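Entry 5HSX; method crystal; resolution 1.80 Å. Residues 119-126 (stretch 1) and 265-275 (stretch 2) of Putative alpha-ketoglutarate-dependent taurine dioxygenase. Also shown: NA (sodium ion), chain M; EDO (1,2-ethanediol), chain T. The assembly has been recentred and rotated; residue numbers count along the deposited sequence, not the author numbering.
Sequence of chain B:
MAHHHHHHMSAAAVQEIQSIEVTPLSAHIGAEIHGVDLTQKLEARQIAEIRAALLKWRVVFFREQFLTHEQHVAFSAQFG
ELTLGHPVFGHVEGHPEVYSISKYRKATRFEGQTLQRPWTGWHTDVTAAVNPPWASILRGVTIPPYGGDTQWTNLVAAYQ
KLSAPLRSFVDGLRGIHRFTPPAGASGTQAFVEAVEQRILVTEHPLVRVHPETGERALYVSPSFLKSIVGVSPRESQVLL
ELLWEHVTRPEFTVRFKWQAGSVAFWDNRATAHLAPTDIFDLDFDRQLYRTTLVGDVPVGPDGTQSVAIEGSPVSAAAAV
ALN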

# COMPACT_ATOMS: atom_id res chain seq x y z
N TRP B 119 -7.24 2.11 -8.91
CA TRP B 119 -8.35 1.53 -8.17
C TRP B 119 -8.65 0.09 -8.56
O TRP B 119 -9.60 -0.49 -8.03
N THR B 120 -7.87 -0.50 -9.47
CA THR B 120 -8.16 -1.87 -9.90
C THR B 120 -8.13 -2.81 -8.71
O THR B 120 -7.19 -2.79 -7.90
N GLY B 121 -9.20 -3.61 -8.56
CA GLY B 121 -9.29 -4.59 -7.50
C GLY B 121 -9.88 -4.08 -6.20
O GLY B 121 -10.31 -4.89 -5.37
N TRP B 122 -9.94 -2.76 -6.01
CA TRP B 122 -10.50 -2.18 -4.80
C TRP B 122 -12.02 -2.26 -4.82
O TRP B 122 -12.65 -1.88 -5.81
N HIS B 123 -12.61 -2.69 -3.70
CA HIS B 123 -14.06 -2.87 -3.68
C HIS B 123 -14.56 -3.01 -2.25
O HIS B 123 -13.82 -3.34 -1.32
N THR B 124 -15.87 -2.77 -2.11
CA THR B 124 -16.62 -3.08 -0.90
C THR B 124 -17.52 -4.27 -1.22
O THR B 124 -18.15 -4.31 -2.28
N ASP B 125 -17.54 -5.25 -0.32
CA ASP B 125 -18.16 -6.54 -0.65
C ASP B 125 -19.64 -6.42 -0.98
O ASP B 125 -20.42 -5.84 -0.23
N VAL B 126 -20.03 -7.04 -2.11
CA VAL B 126 -21.42 -7.23 -2.51
C VAL B 126 -22.21 -5.92 -2.58
O VAL B 126 -23.41 -5.90 -2.26
N PHE B 265 -11.12 -8.51 10.66
CA PHE B 265 -12.53 -8.23 10.94
C PHE B 265 -12.76 -6.79 10.51
O PHE B 265 -12.22 -5.87 11.13
N TRP B 266 -13.50 -6.58 9.41
CA TRP B 266 -13.62 -5.22 8.89
C TRP B 266 -15.07 -4.80 8.71
O TRP B 266 -15.97 -5.62 8.52
N ASP B 267 -15.26 -3.48 8.78
CA ASP B 267 -16.57 -2.83 8.69
C ASP B 267 -16.75 -2.40 7.24
O ASP B 267 -16.18 -1.39 6.80
N ASN B 268 -17.56 -3.15 6.49
CA ASN B 268 -17.83 -2.86 5.08
C ASN B 268 -18.61 -1.57 4.87
O ASN B 268 -18.72 -1.11 3.73
N ARG B 269 -19.20 -1.00 5.91
CA ARG B 269 -19.88 0.27 5.72
C ARG B 269 -18.92 1.44 5.65
O ARG B 269 -19.34 2.54 5.26
N ALA B 270 -17.65 1.24 5.99
CA ALA B 270 -16.67 2.31 6.05
C ALA B 270 -15.37 1.99 5.34
O ALA B 270 -14.41 2.76 5.46
N THR B 271 -15.29 0.88 4.60
CA THR B 271 -14.03 0.48 3.99
C THR B 271 -14.27 -0.06 2.59
O THR B 271 -15.36 -0.52 2.24
N ALA B 272 -13.21 -0.00 1.79
CA ALA B 272 -13.03 -0.92 0.68
C ALA B 272 -11.72 -1.65 0.90
O ALA B 272 -10.89 -1.23 1.72
N HIS B 273 -11.53 -2.76 0.19
CA HIS B 273 -10.31 -3.53 0.38
C HIS B 273 -9.83 -4.07 -0.95
O HIS B 273 -10.52 -4.03 -1.97
N LEU B 274 -8.60 -4.57 -0.91
CA LEU B 274 -7.87 -4.98 -2.10
C LEU B 274 -7.27 -6.35 -1.84
O LEU B 274 -6.42 -6.50 -0.95
N ALA B 275 -7.70 -7.35 -2.61
CA ALA B 275 -7.16 -8.69 -2.50
C ALA B 275 -5.80 -8.76 -3.19
O ALA B 275 -5.53 -8.02 -4.14

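The two stretches lie antiparallel, and their side chains are organised around a short bridge between His 123 and His 273. This pair is joined by two backbone hydrogen bonds, His 123 N to His 273 O (3.0 Å) and His 273 N to His 123 O (2.8 Å), which place both imidazoles on the same face of the sheet. Each histidine adopts the p rotamer, and the rings approach obliquely, with centroids 4.3 Å apart and planes at 57°.

The two rings converge on a metal site. A modelled sodium ion is bound by His 123 NE2 at 2.0 Å, His 273 NE2 at 2.2 Å and Asp 125 OD1 at 2.2 Å, together with waters 2 and 3 and one atom from elsewhere in the structure. The two NE2 atoms of His 123 and His 273 lie 3.2 Å apart as fellow ligands, not as hydrogen-bonding partners. The His 123 ring is further fixed within its own stretch, its ND1 donating to Gly 121 O at 2.8 Å. Asp 125, an m rotamer whose CA-to-CB bond points toward stretch 2, sets OD1 at the edge of the His 273 ring, 3.1 Å from His 273 CE1. Its other oxygen, OD2, lies at the edge of the Trp 266 ring, 3.5 Å from Trp 266 CZ2. Trp 266 (p) and Asn 268 (m) also point toward stretch 1, and a weak hydrogen bond from Trp 266 NE1 to Asn 268 OD1 (2.8 Å) links them.

Apolar packing dominates the face carrying Trp 122 and Leu 274. Trp 122 is m, with chi2 at 94°, and Leu 274 has chi1 t and chi2 p. Leu 274 CB sits over one face of the indole, 3.7 Å from the centroid of the Trp 122 six-membered ring and only 10° off its normal, a CH-pi contact. Trp 122 CE3, in the same six-membered ring, lies 4.3 Å from Ala 272 CB. Leu 274 CD1 packs against the preceding turn, 3.5 Å from Gly 121 C; a CB on Gly 121 would clash with this methyl.

Thr 124 (m) combines polar and apolar contacts. Its OG1 donates a hydrogen bond to Thr 271 O at 2.8 Å, while its CG2 rests 4.1 Å from Asn 268 CB. At the other end of the contact, water 1 bridges the stretches, donating to Gly 121 O (2.7 Å) and accepting from Ala 275 N (2.9 Å).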

# COMPACT_ATOMS: atom_id res chain seq x y z
CB TRP B 119 -9.60 2.39 -8.39
CG TRP B 119 -9.88 2.67 -9.85
CD1 TRP B 119 -10.61 1.90 -10.72
CD2 TRP B 119 -9.41 3.79 -10.61
NE1 TRP B 119 -10.62 2.48 -11.96
CE2 TRP B 119 -9.90 3.64 -11.93
CE3 TRP B 119 -8.63 4.91 -10.30
CZ2 TRP B 119 -9.64 4.57 -12.94
CZ3 TRP B 119 -8.36 5.84 -11.31
CH2 TRP B 119 -8.88 5.66 -12.61
CB THR B 120 -7.16 -2.32 -10.96
OG1 THR B 120 -7.38 -1.57 -12.15
CG2 THR B 120 -7.30 -3.81 -11.25
CB TRP B 122 -10.07 -0.73 -4.67
CG TRP B 122 -8.64 -0.55 -4.25
CD1 TRP B 122 -7.54 -0.38 -5.06
CD2 TRP B 122 -8.17 -0.50 -2.90
NE1 TRP B 122 -6.41 -0.22 -4.27
CE2 TRP B 122 -6.78 -0.29 -2.94
CE3 TRP B 122 -8.81 -0.63 -1.65
CZ2 TRP B 122 -6.01 -0.19 -1.78
CZ3 TRP B 122 -8.04 -0.54 -0.50
CH2 TRP B 122 -6.65 -0.33 -0.57
CB HIS B 123 -14.47 -4.12 -4.45
CG HIS B 123 -13.94 -5.37 -3.85
ND1 HIS B 123 -12.60 -5.71 -3.94
CD2 HIS B 123 -14.53 -6.33 -3.12
CE1 HIS B 123 -12.41 -6.85 -3.29
NE2 HIS B 123 -13.57 -7.25 -2.80
CB THR B 124 -17.44 -1.86 -0.46
OG1 THR B 124 -16.57 -0.74 -0.24
CG2 THR B 124 -18.18 -2.17 0.84
CB ASP B 125 -17.97 -7.51 0.52
CG ASP B 125 -16.55 -8.00 0.62
OD1 ASP B 125 -15.92 -8.17 -0.45
OD2 ASP B 125 -16.07 -8.19 1.75
CB VAL B 126 -22.15 -8.22 -1.57
CG1 VAL B 126 -23.35 -8.88 -2.27
CG2 VAL B 126 -21.21 -9.29 -1.06
CB PHE B 265 -12.80 -8.43 12.44
CG PHE B 265 -14.25 -8.29 12.89
CD1 PHE B 265 -15.30 -8.10 12.00
CD2 PHE B 265 -14.54 -8.38 14.25
CE1 PHE B 265 -16.61 -8.00 12.46
CE2 PHE B 265 -15.84 -8.28 14.71
CZ PHE B 265 -16.88 -8.08 13.82
CB TRP B 266 -12.87 -5.04 7.56
CG TRP B 266 -13.37 -5.81 6.37
CD1 TRP B 266 -14.26 -5.37 5.42
CD2 TRP B 266 -12.95 -7.11 5.94
NE1 TRP B 266 -14.43 -6.33 4.46
CE2 TRP B 266 -13.64 -7.41 4.75
CE3 TRP B 266 -12.06 -8.06 6.47
CZ2 TRP B 266 -13.46 -8.62 4.07
CZ3 TRP B 266 -11.89 -9.26 5.78
CH2 TRP B 266 -12.60 -9.53 4.60
CB ASP B 267 -16.64 -1.65 9.65
CG ASP B 267 -18.02 -0.99 9.67
OD1 ASP B 267 -18.84 -1.28 8.77
OD2 ASP B 267 -18.26 -0.15 10.56
CB ASN B 268 -18.63 -3.99 4.45
CG ASN B 268 -17.80 -5.19 4.16
OD1 ASN B 268 -16.77 -5.10 3.48
ND2 ASN B 268 -18.24 -6.34 4.66
CB ARG B 269 -20.90 0.47 6.84
CG ARG B 269 -21.82 -0.74 6.97
CD ARG B 269 -22.55 -0.75 8.28
NE ARG B 269 -21.63 -0.87 9.40
CZ ARG B 269 -22.01 -1.03 10.67
NH1 ARG B 269 -23.30 -1.12 10.97
NH2 ARG B 269 -21.10 -1.11 11.62
CB ALA B 270 -16.36 2.68 7.51
CB THR B 271 -13.29 -0.62 4.78
OG1 THR B 271 -14.10 -1.81 4.86
CG2 THR B 271 -12.92 -0.14 6.19
CB ALA B 272 -13.02 -0.20 -0.68
CB HIS B 273 -10.51 -4.67 1.40
CG HIS B 273 -11.55 -5.67 1.02
ND1 HIS B 273 -12.90 -5.47 1.28
CD2 HIS B 273 -11.46 -6.87 0.41
CE1 HIS B 273 -13.58 -6.51 0.83
NE2 HIS B 273 -12.74 -7.37 0.30
CB LEU B 274 -6.77 -3.97 -2.42
CG LEU B 274 -5.85 -4.36 -3.58
CD1 LEU B 274 -6.61 -4.38 -4.90
CD2 LEU B 274 -4.67 -3.40 -3.63
CB ALA B 275 -8.11 -9.70 -3.13
NA NA M . -13.85 -8.53 -1.26
C1 EDO T . -10.35 -1.67 -13.05
O1 EDO T . -9.49 -2.78 -13.29
C2 EDO T . -9.94 -0.48 -13.90
O2 EDO T . -9.90 -0.85 -15.29
O HOH W 1 -9.40 -7.37 -4.90
O HOH W 2 -11.74 -9.64 -1.61
O HOH W 3 -14.25 -10.04 0.35